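Local coordinates for protein GlcNAc Inducible Gene 2, GIG2 (Candida albicans, PDB 6AKZ) that binds a ferric ion and probably acts as an iron-dependent oxygenase of the cupin-related DUF1479 family, at residues Trp102-Leu106 / Ser133-Ala139; Ser126-Trp132 / Gly175-Arg181; Trp259-Asn265 / Gly365-Tyr371. One frame throughout, in Å; residues are numbered along the deposited sequence.

Contact 1 of 3, residues Trp102-Leu106 / Ser133-Ala139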
loop_
_atom_site.group_PDB
_atom_site.type_symbol
_atom_site.label_atom_id
_atom_site.label_comp_id
_atom_site.label_asym_id
_atom_site.label_seq_id
_atom_site.Cartn_x
_atom_site.Cartn_y
_atom_site.Cartn_z
ATOM N N TRP A 102 4.600 5.205 -24.266
ATOM C CA TRP A 102 4.037 4.140 -23.441
ATOM C C TRP A 102 2.505 4.128 -23.379
ATOM O O TRP A 102 1.875 3.068 -23.511
ATOM C CB TRP A 102 4.617 4.210 -22.004
ATOM C CG TRP A 102 6.029 3.741 -21.830
ATOM C CD1 TRP A 102 6.722 2.869 -22.639
ATOM C CD2 TRP A 102 6.900 4.051 -20.742
ATOM N NE1 TRP A 102 7.970 2.681 -22.158
ATOM C CE2 TRP A 102 8.126 3.369 -20.988
ATOM C CE3 TRP A 102 6.801 4.854 -19.590
ATOM C CZ2 TRP A 102 9.224 3.465 -20.106
ATOM C CZ3 TRP A 102 7.875 4.904 -18.703
ATOM C CH2 TRP A 102 9.098 4.275 -18.989
ATOM N N PHE A 103 1.904 5.306 -23.228
ATOM C CA PHE A 103 0.433 5.423 -23.158
ATOM C C PHE A 103 -0.147 4.928 -24.488
ATOM O O PHE A 103 -1.058 4.134 -24.496
ATOM C CB PHE A 103 -0.030 6.869 -22.906
ATOM C CG PHE A 103 -1.497 7.004 -22.869
ATOM C CD1 PHE A 103 -2.223 6.467 -21.832
ATOM C CD2 PHE A 103 -2.187 7.524 -23.971
ATOM C CE1 PHE A 103 -3.625 6.501 -21.817
ATOM C CE2 PHE A 103 -3.564 7.563 -23.983
ATOM C CZ PHE A 103 -4.283 7.062 -22.894
ATOM N N ASN A 104 0.422 5.413 -25.597
ATOM C CA ASN A 104 -0.129 4.983 -26.885
ATOM C C ASN A 104 0.029 3.494 -27.165
ATOM O O ASN A 104 -0.913 2.884 -27.613
ATOM C CB ASN A 104 0.480 5.797 -28.003
ATOM C CG ASN A 104 0.054 7.213 -27.971
ATOM O OD1 ASN A 104 -1.097 7.554 -27.669
ATOM N ND2 ASN A 104 0.957 8.067 -28.329
ATOM N N GLU A 105 1.176 2.898 -26.781
ATOM C CA GLU A 105 1.353 1.452 -26.852
ATOM C C GLU A 105 0.404 0.682 -25.963
ATOM O O GLU A 105 -0.082 -0.347 -26.407
ATOM C CB GLU A 105 2.776 1.022 -26.494
ATOM C CG GLU A 105 3.797 1.557 -27.484
ATOM C CD GLU A 105 5.278 1.254 -27.121
ATOM O OE1 GLU A 105 5.730 1.326 -25.930
ATOM O OE2 GLU A 105 6.043 1.065 -28.087
ATOM N N LEU A 106 0.127 1.177 -24.753
ATOM C CA LEU A 106 -0.904 0.504 -23.909
ATOM C C LEU A 106 -2.294 0.491 -24.537
ATOM O O LEU A 106 -3.062 -0.473 -24.412
ATOM C CB LEU A 106 -0.998 1.105 -22.511
ATOM C CG LEU A 106 0.252 0.875 -21.643
ATOM C CD1 LEU A 106 0.393 1.892 -20.506
ATOM C CD2 LEU A 106 0.213 -0.517 -21.086
ATOM N N SER A 133 2.659 -6.100 -20.280
ATOM C CA SER A 133 2.949 -5.465 -21.568
ATOM C C SER A 133 4.325 -4.850 -21.592
ATOM O O SER A 133 4.912 -4.528 -20.529
ATOM C CB SER A 133 1.873 -4.368 -21.844
ATOM O OG SER A 133 2.011 -3.253 -20.981
ATOM N N LYS A 134 4.870 -4.627 -22.795
ATOM C CA LYS A 134 6.146 -3.997 -22.906
ATOM C C LYS A 134 6.243 -2.625 -22.179
ATOM O O LYS A 134 7.260 -2.331 -21.523
ATOM C CB LYS A 134 6.536 -3.832 -24.384
ATOM C CG LYS A 134 7.921 -3.186 -24.595
ATOM C CD LYS A 134 8.021 -2.675 -26.029
ATOM C CE LYS A 134 9.416 -2.826 -26.615
ATOM N NZ LYS A 134 10.121 -1.525 -26.847
ATOM N N PRO A 135 5.200 -1.755 -22.343
ATOM C CA PRO A 135 5.371 -0.484 -21.636
ATOM C C PRO A 135 5.446 -0.651 -20.105
ATOM O O PRO A 135 6.178 0.124 -19.446
ATOM C CB PRO A 135 4.161 0.360 -22.055
ATOM C CG PRO A 135 3.443 -0.445 -23.140
ATOM C CD PRO A 135 4.047 -1.762 -23.266
ATOM N N GLN A 136 4.668 -1.574 -19.561
ATOM C CA GLN A 136 4.753 -1.926 -18.163
ATOM C C GLN A 136 6.127 -2.420 -17.701
ATOM O O GLN A 136 6.719 -1.906 -16.708
ATOM C CB GLN A 136 3.649 -2.862 -17.746
ATOM C CG GLN A 136 2.298 -2.187 -17.685
ATOM C CD GLN A 136 1.219 -3.209 -17.678
ATOM O OE1 GLN A 136 1.068 -4.014 -18.639
ATOM N NE2 GLN A 136 0.398 -3.175 -16.600
ATOM N N THR A 137 6.695 -3.332 -18.460
ATOM C CA THR A 137 7.995 -3.889 -18.152
ATOM C C THR A 137 9.041 -2.824 -18.297
ATOM O O THR A 137 9.891 -2.640 -17.389
ATOM C CB THR A 137 8.282 -5.147 -19.019
ATOM O OG1 THR A 137 7.348 -6.135 -18.664
ATOM C CG2 THR A 137 9.651 -5.703 -18.766
ATOM N N GLU A 138 8.937 -1.991 -19.344
ATOM C CA GLU A 138 9.877 -0.919 -19.465
ATOM C C GLU A 138 9.775 0.150 -18.378
ATOM O O GLU A 138 10.768 0.739 -17.986
ATOM C CB GLU A 138 9.797 -0.219 -20.839
ATOM C CG GLU A 138 10.237 -1.132 -22.003
ATOM C CD GLU A 138 10.226 -0.389 -23.335
ATOM O OE1 GLU A 138 9.621 0.723 -23.413
ATOM O OE2 GLU A 138 10.843 -0.926 -24.295
ATOM N N ALA A 139 8.554 0.468 -17.987
ATOM C CA ALA A 139 8.311 1.484 -16.943
ATOM C C ALA A 139 8.856 1.032 -15.579
ATOM O O ALA A 139 9.564 1.767 -14.846
ATOM C CB ALA A 139 6.785 1.799 -16.847
#

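Contact 2 of 3, residues Ser126-Trp132 / Gly175-Arg181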
loop_
_atom_site.group_PDB
_atom_site.type_symbol
_atom_site.label_atom_id
_atom_site.label_comp_id
_atom_site.label_asym_id
_atom_site.label_seq_id
_atom_site.Cartn_x
_atom_site.Cartn_y
_atom_site.Cartn_z
ATOM N N SER A 126 -12.968 1.797 -16.240
ATOM C CA SER A 126 -11.734 2.576 -16.292
ATOM C C SER A 126 -10.505 1.762 -15.877
ATOM O O SER A 126 -9.422 2.316 -15.686
ATOM C CB SER A 126 -11.854 3.823 -15.414
ATOM O OG SER A 126 -12.917 4.653 -15.851
ATOM N N TRP A 127 -10.676 0.450 -15.741
ATOM C CA TRP A 127 -9.582 -0.437 -15.350
ATOM C C TRP A 127 -9.277 -1.437 -16.462
ATOM O O TRP A 127 -10.190 -2.053 -17.012
ATOM C CB TRP A 127 -9.926 -1.176 -14.055
ATOM C CG TRP A 127 -10.173 -0.266 -12.892
ATOM C CD1 TRP A 127 -11.370 0.266 -12.508
ATOM C CD2 TRP A 127 -9.200 0.221 -11.961
ATOM N NE1 TRP A 127 -11.202 1.054 -11.395
ATOM C CE2 TRP A 127 -9.879 1.043 -11.039
ATOM C CE3 TRP A 127 -7.821 0.042 -11.816
ATOM C CZ2 TRP A 127 -9.227 1.684 -9.988
ATOM C CZ3 TRP A 127 -7.175 0.679 -10.772
ATOM C CH2 TRP A 127 -7.877 1.490 -9.872
ATOM N N TYR A 128 -8.000 -1.594 -16.799
ATOM C CA TYR A 128 -7.618 -2.529 -17.884
ATOM C C TYR A 128 -6.674 -3.609 -17.318
ATOM O O TYR A 128 -5.622 -3.283 -16.758
ATOM C CB TYR A 128 -6.924 -1.733 -18.965
ATOM C CG TYR A 128 -7.911 -0.819 -19.626
ATOM C CD1 TYR A 128 -8.169 0.462 -19.117
ATOM C CD2 TYR A 128 -8.632 -1.251 -20.727
ATOM C CE1 TYR A 128 -9.158 1.257 -19.695
ATOM C CE2 TYR A 128 -9.599 -0.445 -21.332
ATOM C CZ TYR A 128 -9.847 0.819 -20.822
ATOM O OH TYR A 128 -10.793 1.618 -21.403
ATOM N N ASN A 129 -7.052 -4.882 -17.460
ATOM C CA ASN A 129 -6.357 -5.994 -16.814
ATOM C C ASN A 129 -5.219 -6.454 -17.712
ATOM O O ASN A 129 -5.247 -7.573 -18.245
ATOM C CB ASN A 129 -7.338 -7.133 -16.494
ATOM C CG ASN A 129 -8.284 -6.771 -15.353
ATOM O OD1 ASN A 129 -8.421 -5.620 -15.005
ATOM N ND2 ASN A 129 -8.874 -7.752 -14.740
ATOM N N VAL A 130 -4.288 -5.539 -17.952
ATOM C CA VAL A 130 -3.075 -5.793 -18.643
ATOM C C VAL A 130 -1.987 -5.697 -17.549
ATOM O O VAL A 130 -1.885 -4.702 -16.787
ATOM C CB VAL A 130 -2.854 -4.860 -19.843
ATOM C CG1 VAL A 130 -2.772 -3.367 -19.473
ATOM C CG2 VAL A 130 -1.574 -5.224 -20.550
ATOM N N PHE A 131 -1.158 -6.723 -17.479
ATOM C CA PHE A 131 -0.114 -6.812 -16.444
ATOM C C PHE A 131 1.331 -6.801 -16.934
ATOM O O PHE A 131 2.192 -6.174 -16.256
ATOM C CB PHE A 131 -0.401 -8.052 -15.616
ATOM C CG PHE A 131 -1.751 -8.019 -14.960
ATOM C CD1 PHE A 131 -1.971 -7.293 -13.807
ATOM C CD2 PHE A 131 -2.864 -8.640 -15.576
ATOM C CE1 PHE A 131 -3.204 -7.293 -13.186
ATOM C CE2 PHE A 131 -4.127 -8.617 -14.984
ATOM C CZ PHE A 131 -4.301 -7.931 -13.774
ATOM N N TRP A 132 1.634 -7.481 -18.071
ATOM C CA TRP A 132 2.998 -7.762 -18.506
ATOM C C TRP A 132 3.414 -7.109 -19.846
ATOM O O TRP A 132 4.397 -7.527 -20.490
ATOM C CB TRP A 132 3.278 -9.312 -18.502
ATOM C CG TRP A 132 2.840 -10.078 -17.258
ATOM C CD1 TRP A 132 1.910 -11.078 -17.174
ATOM C CD2 TRP A 132 3.236 -9.809 -15.900
ATOM N NE1 TRP A 132 1.714 -11.481 -15.857
ATOM C CE2 TRP A 132 2.516 -10.709 -15.056
ATOM C CE3 TRP A 132 4.151 -8.930 -15.324
ATOM C CZ2 TRP A 132 2.689 -10.744 -13.689
ATOM C CZ3 TRP A 132 4.294 -8.958 -13.905
ATOM C CH2 TRP A 132 3.590 -9.865 -13.130
ATOM N N GLY A 175 2.549 -7.758 -10.001
ATOM C CA GLY A 175 1.854 -7.349 -11.241
ATOM C C GLY A 175 0.588 -6.611 -10.931
ATOM O O GLY A 175 -0.248 -7.071 -10.146
ATOM N N ASP A 176 0.427 -5.442 -11.527
ATOM C CA ASP A 176 -0.782 -4.675 -11.365
ATOM C C ASP A 176 -1.175 -4.065 -12.686
ATOM O O ASP A 176 -0.420 -4.113 -13.685
ATOM C CB ASP A 176 -0.610 -3.615 -10.267
ATOM C CG ASP A 176 -1.886 -3.350 -9.456
ATOM O OD1 ASP A 176 -2.973 -3.642 -9.901
ATOM O OD2 ASP A 176 -1.803 -2.790 -8.346
ATOM N N ARG A 177 -2.346 -3.446 -12.661
ATOM C CA ARG A 177 -2.976 -3.076 -13.903
ATOM C C ARG A 177 -2.866 -1.617 -14.150
ATOM O O ARG A 177 -2.034 -0.948 -13.577
ATOM C CB ARG A 177 -4.365 -3.584 -13.905
ATOM C CG ARG A 177 -5.180 -3.119 -12.818
ATOM C CD ARG A 177 -6.419 -3.962 -12.798
ATOM N NE ARG A 177 -7.274 -3.515 -11.699
ATOM C CZ ARG A 177 -8.590 -3.787 -11.631
ATOM N NH1 ARG A 177 -9.214 -4.507 -12.582
ATOM N NH2 ARG A 177 -9.287 -3.323 -10.623
ATOM N N ILE A 178 -3.550 -1.148 -15.193
ATOM C CA ILE A 178 -3.568 0.236 -15.547
ATOM C C ILE A 178 -5.008 0.800 -15.408
ATOM O O ILE A 178 -5.990 0.081 -15.410
ATOM C CB ILE A 178 -2.950 0.452 -16.929
ATOM C CG1 ILE A 178 -3.811 -0.096 -18.032
ATOM C CG2 ILE A 178 -1.530 -0.192 -17.005
ATOM C CD1 ILE A 178 -3.348 0.322 -19.430
ATOM N N ARG A 179 -5.081 2.115 -15.227
ATOM C CA ARG A 179 -6.328 2.844 -15.243
ATOM C C ARG A 179 -6.271 3.900 -16.338
ATOM O O ARG A 179 -5.259 4.601 -16.526
ATOM C CB ARG A 179 -6.597 3.472 -13.891
ATOM C CG ARG A 179 -7.676 4.550 -14.005
ATOM C CD ARG A 179 -8.046 5.092 -12.665
ATOM N NE ARG A 179 -6.982 5.736 -11.846
ATOM C CZ ARG A 179 -6.461 6.953 -11.991
ATOM N NH1 ARG A 179 -6.693 7.678 -13.078
ATOM N NH2 ARG A 179 -5.680 7.460 -11.009
ATOM N N ILE A 180 -7.317 3.949 -17.170
ATOM C CA ILE A 180 -7.442 5.032 -18.127
ATOM C C ILE A 180 -8.871 5.531 -17.949
ATOM O O ILE A 180 -9.804 4.863 -18.418
ATOM C CB ILE A 180 -7.239 4.566 -19.589
ATOM C CG1 ILE A 180 -5.854 3.944 -19.753
ATOM C CG2 ILE A 180 -7.330 5.738 -20.556
ATOM C CD1 ILE A 180 -5.617 3.297 -21.103
ATOM N N ARG A 181 -9.039 6.616 -17.173
ATOM C CA ARG A 181 -10.332 7.119 -16.746
ATOM C C ARG A 181 -10.735 8.298 -17.637
ATOM O O ARG A 181 -10.071 9.312 -17.693
ATOM C CB ARG A 181 -10.328 7.553 -15.325
ATOM C CG ARG A 181 -11.702 8.013 -14.783
ATOM C CD ARG A 181 -11.618 8.150 -13.301
ATOM N NE ARG A 181 -12.833 8.735 -12.758
ATOM C CZ ARG A 181 -12.988 9.115 -11.501
ATOM N NH1 ARG A 181 -12.004 9.013 -10.614
ATOM N NH2 ARG A 181 -14.154 9.596 -11.112
HETATM O O HOH W 1 -11.062 4.088 -20.656
#

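Contact 3 of 3, residues Trp259-Asn265 / Gly365-Tyr371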
loop_
_atom_site.group_PDB
_atom_site.type_symbol
_atom_site.label_atom_id
_atom_site.label_comp_id
_atom_site.label_asym_id
_atom_site.label_seq_id
_atom_site.Cartn_x
_atom_site.Cartn_y
_atom_site.Cartn_z
ATOM N N TRP A 259 1.856 4.902 -8.229
ATOM C CA TRP A 259 1.672 4.845 -9.669
ATOM C C TRP A 259 2.383 5.930 -10.398
ATOM O O TRP A 259 2.808 6.970 -9.774
ATOM C CB TRP A 259 0.182 4.936 -10.002
ATOM C CG TRP A 259 -0.667 5.992 -9.361
ATOM C CD1 TRP A 259 -1.683 5.737 -8.466
ATOM C CD2 TRP A 259 -0.737 7.429 -9.614
ATOM N NE1 TRP A 259 -2.350 6.908 -8.148
ATOM C CE2 TRP A 259 -1.829 7.939 -8.839
ATOM C CE3 TRP A 259 -0.009 8.316 -10.402
ATOM C CZ2 TRP A 259 -2.148 9.274 -8.788
ATOM C CZ3 TRP A 259 -0.336 9.662 -10.383
ATOM C CH2 TRP A 259 -1.379 10.129 -9.589
ATOM N N LEU A 260 2.610 5.638 -11.659
ATOM C CA LEU A 260 3.242 6.549 -12.627
ATOM C C LEU A 260 2.179 7.250 -13.428
ATOM O O LEU A 260 1.312 6.587 -14.023
ATOM C CB LEU A 260 4.190 5.796 -13.574
ATOM C CG LEU A 260 4.838 6.590 -14.761
ATOM C CD1 LEU A 260 5.837 7.544 -14.179
ATOM C CD2 LEU A 260 5.508 5.590 -15.655
ATOM N N ALA A 261 2.237 8.566 -13.480
ATOM C CA ALA A 261 1.296 9.398 -14.256
ATOM C C ALA A 261 1.516 9.329 -15.769
ATOM O O ALA A 261 2.600 9.643 -16.253
ATOM C CB ALA A 261 1.380 10.872 -13.804
ATOM N N LEU A 262 0.487 8.916 -16.503
ATOM C CA LEU A 262 0.524 8.808 -17.980
ATOM C C LEU A 262 -0.262 9.982 -18.601
ATOM O O LEU A 262 -0.373 10.081 -19.840
ATOM C CB LEU A 262 -0.133 7.501 -18.393
ATOM C CG LEU A 262 0.502 6.218 -17.838
ATOM C CD1 LEU A 262 -0.312 5.014 -18.329
ATOM C CD2 LEU A 262 1.961 6.176 -18.205
ATOM N N SER A 263 -0.736 10.890 -17.761
ATOM C CA SER A 263 -1.558 12.016 -18.221
ATOM C C SER A 263 -1.343 13.238 -17.303
ATOM O O SER A 263 -0.837 13.093 -16.173
ATOM C CB SER A 263 -3.019 11.607 -18.237
ATOM O OG SER A 263 -3.477 11.221 -16.954
ATOM N N ASN A 264 -1.708 14.416 -17.803
ATOM C CA ASN A 264 -1.756 15.621 -16.988
ATOM C C ASN A 264 -3.174 15.799 -16.487
ATOM O O ASN A 264 -4.092 15.905 -17.347
ATOM C CB ASN A 264 -1.427 16.861 -17.813
ATOM C CG ASN A 264 -0.066 16.814 -18.424
ATOM O OD1 ASN A 264 0.970 16.476 -17.788
ATOM N ND2 ASN A 264 -0.042 17.102 -19.730
ATOM N N ASN A 265 -3.401 15.879 -15.155
ATOM C CA ASN A 265 -4.763 16.109 -14.586
ATOM C C ASN A 265 -4.662 16.982 -13.357
ATOM O O ASN A 265 -3.796 16.743 -12.524
ATOM C CB ASN A 265 -5.430 14.815 -14.178
ATOM C CG ASN A 265 -5.387 13.780 -15.285
ATOM O OD1 ASN A 265 -4.390 13.004 -15.368
ATOM N ND2 ASN A 265 -6.341 13.831 -16.232
ATOM N N GLY A 365 -9.300 15.691 -20.206
ATOM C CA GLY A 365 -8.813 14.523 -20.926
ATOM C C GLY A 365 -8.723 13.374 -19.976
ATOM O O GLY A 365 -9.041 13.469 -18.795
ATOM N N HIS A 366 -8.258 12.251 -20.496
ATOM C CA HIS A 366 -8.125 11.029 -19.724
ATOM C C HIS A 366 -7.163 11.256 -18.526
ATOM O O HIS A 366 -6.242 12.071 -18.583
ATOM C CB HIS A 366 -7.649 9.834 -20.642
ATOM C CG HIS A 366 -6.287 10.044 -21.199
ATOM N ND1 HIS A 366 -5.146 9.573 -20.562
ATOM C CD2 HIS A 366 -5.844 10.696 -22.312
ATOM C CE1 HIS A 366 -4.083 9.904 -21.268
ATOM N NE2 HIS A 366 -4.475 10.639 -22.290
ATOM N N SER A 367 -7.528 10.603 -17.423
ATOM C CA SER A 367 -6.733 10.516 -16.221
ATOM C C SER A 367 -6.265 9.010 -16.171
ATOM O O SER A 367 -7.028 8.093 -15.873
ATOM C CB SER A 367 -7.548 10.860 -15.022
ATOM O OG SER A 367 -6.822 10.566 -13.897
ATOM N N SER A 368 -4.995 8.815 -16.487
ATOM C CA SER A 368 -4.427 7.483 -16.685
ATOM C C SER A 368 -3.133 7.330 -15.894
ATOM O O SER A 368 -2.302 8.248 -15.831
ATOM C CB SER A 368 -4.131 7.286 -18.108
ATOM O OG SER A 368 -5.311 7.509 -18.905
ATOM N N VAL A 369 -3.051 6.158 -15.267
ATOM C CA VAL A 369 -1.914 5.808 -14.471
ATOM C C VAL A 369 -1.536 4.356 -14.652
ATOM O O VAL A 369 -2.340 3.494 -15.034
ATOM C CB VAL A 369 -2.074 6.145 -12.979
ATOM C CG1 VAL A 369 -2.439 7.593 -12.772
ATOM C CG2 VAL A 369 -3.054 5.215 -12.268
ATOM N N LEU A 370 -0.291 4.085 -14.306
ATOM C CA LEU A 370 0.225 2.696 -14.308
ATOM C C LEU A 370 0.618 2.383 -12.878
ATOM O O LEU A 370 1.483 3.063 -12.327
ATOM C CB LEU A 370 1.430 2.675 -15.213
ATOM C CG LEU A 370 2.248 1.390 -15.545
ATOM C CD1 LEU A 370 3.054 1.789 -16.778
ATOM C CD2 LEU A 370 3.209 1.088 -14.403
ATOM N N TYR A 371 -0.119 1.469 -12.279
ATOM C CA TYR A 371 0.061 1.090 -10.886
ATOM C C TYR A 371 1.332 0.292 -10.701
ATOM O O TYR A 371 1.570 -0.661 -11.448
ATOM C CB TYR A 371 -1.104 0.275 -10.331
ATOM C CG TYR A 371 -2.366 1.162 -10.165
ATOM C CD1 TYR A 371 -2.592 1.882 -9.012
ATOM C CD2 TYR A 371 -3.241 1.313 -11.223
ATOM C CE1 TYR A 371 -3.710 2.731 -8.883
ATOM C CE2 TYR A 371 -4.369 2.141 -11.083
ATOM C CZ TYR A 371 -4.594 2.848 -9.944
ATOM O OH TYR A 371 -5.692 3.714 -9.829
HETATM O O HOH W 2 -5.520 5.969 -7.862
HETATM O O HOH W 3 -2.018 10.740 -14.379
#

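Contact 1 of 3, residues Trp102-Leu106 / Ser133-Ala139
Two helical segments run side by side here, with N-to-C directions 147° apart and axes that come within 9.4 Å. This is a near-antiparallel helix pair on one face of the main β-sheet of a cupin-type fold, and the backbones come closest at the CA atoms of Trp102 and Pro135, 5.1 Å apart. The helix of 133-139 starts right at the interface. Ser133 is its N-cap and forms a capping box with Gln136: Ser133 N donates to Gln136 OE1 at 3.1 Å, while the return bond from Gln136 N to Ser133 OG is weak at 3.4 Å. Pro135, in the first turn, is the centre of the contact. Its ring pushes against the other helix, with CB 3.6 Å from Trp102 CD1 and CG 3.7 Å from Glu105 CB and 3.8 Å from Leu106 CG. Leu106 also reaches back over the cap, its CD2 3.3 Å from Ser133 OG. Beyond the pair, Leu106 and Gln136 both rest on Ile178 of strand 178-181, and Gln136 and Ala139 on Leu370 of strand 367-371, so the helices cover the sheet together. Trp102 lays its indole along the partner helix. One face takes the methyl of Ala139 in a CH-pi contact, CB lying 4.0 Å from the centroid of the six-membered ring and 18° off its normal. The polar edge is met by Glu138, whose other oxygen OE2 bridges to Lys134 NZ at 2.7 Å and also to Lys423. Trp102 NE1 donates to Glu138 OE1 at 2.9 Å, with a nearly straight N-H...O angle of 164°.

Contact 2 of 3, residues Ser126-Trp132 / Gly175-Arg181
Trp127 and Arg179 face each other on one side of this antiparallel pair, Tyr128 and Ile178 on the other. One face of the Trp127 indole lies over Arg179 CB, which is 4.2 Å from Trp127 CE3, and the ring fills the hollow between the Arg179 and Arg177 side chains; Arg177 NE comes within 3.6 Å of Trp127 CE3. The Arg177 guanidinium in turn lies with one face on Trp127 CB, and NH1 donates to Asn129 OD1 at 2.8 Å. On the other side Ile178 CG1 wedges between Tyr128 CB at 3.6 Å and Val130 CG1 at 3.7 Å, while the Tyr128 ring leans on Ile180, CE1 to CB 3.8 Å. The backbones are joined by Tyr128 N to Ile178 O and Ile180 N to Ser126 O, both 3.0 Å, and by a weak bond from Ile178 N to Tyr128 O at 3.4 Å. Strand 127-128 is one of the two edge strands of the main sheet of the cupin-type fold, and its Trp127 side chain stands about 8 Å from the bound iron. Past Tyr128 an inverse gamma turn centred on Asn129 ends the ladder. Phe131 then sits against the backbone of 175-177, with CD1 3.5 Å from Asp176 C, and Trp132 CH2 presses to 3.6 Å from Gly175 CA, where a β-carbon would collide with the ring. At the opposite end a water lies 2.6 Å from Tyr128 OH, which also pairs with Asn123, and donates to Ile180 O at 2.7 Å.

Contact 3 of 3, residues Trp259-Asn265 / Gly365-Tyr371
Gly365 leads into the contact, and the first firm link comes at His366, whose carbonyl O accepts from Asn265 ND2 at 2.9 Å. The His366 ring turns toward the loop after strand 256-261, CE1 3.6 Å from Ser263 CB, and ND1 shares a 2.7 Å hydrogen bond with Ser368 OG; the ring of Phe103 stacks on that of His366. Ser367 packs against the Asn265 amide, ND2 being 3.4 Å from Ser367 CB, and its hydroxyl is hydrogen-bonded to Gly270 O and to Arg179 NH1, which can only donate. At Ser368 the backbone is held twice: N donates to Ser263 OG at 2.9 Å, a side chain standing in for a strand partner, and O accepts from Leu262 N, also at 2.9 Å. From Val369 onward this is regular antiparallel pairing of two central strands in the main sheet of the cupin-type fold. Val369, opposite Ala261, puts CG1 3.6 Å from the centroid of the Trp259 six-membered ring, a CH-pi contact over the face. Leu370 and Leu260 form the hydrogen-bonded pair, with Leu260 N to Leu370 O at 2.9 Å and Leu370 N to Leu260 O at 3.0 Å. Tyr371 closes the segment about 7 Å from the bound iron, measured from its side chain. The edge of Trp259 points at the Tyr371 face, an offset edge-to-face pair with five-membered and Tyr371 ring centroids 5.3 Å apart and planes at 79°, while Tyr371 OH bonds Arg179 and a water 3.0 Å away.

In the fold
Contacts 2 and 3 belong to one mixed sheet, in which 127-128, 178-181, 367-371 and 256-261 are successive antiparallel strands; contact 1 sets helices 96-112 and 134-140 against it. The centre of contact 2 lies about 11 Å from those of contact 1 and contact 3, whose own centres are about 13 Å apart. Along the chain contacts 1 and 2 interlock, since strand 127-128 falls between the two helices, whereas contact 3 opens only after both have closed. Strands 178-181 and 367-371 join contacts 2 and 3 directly. Phe103 and Leu106 pack on one side of the sheet, while Trp127 and Tyr371 meet on the side toward the iron held by His192, Asp194 and His355.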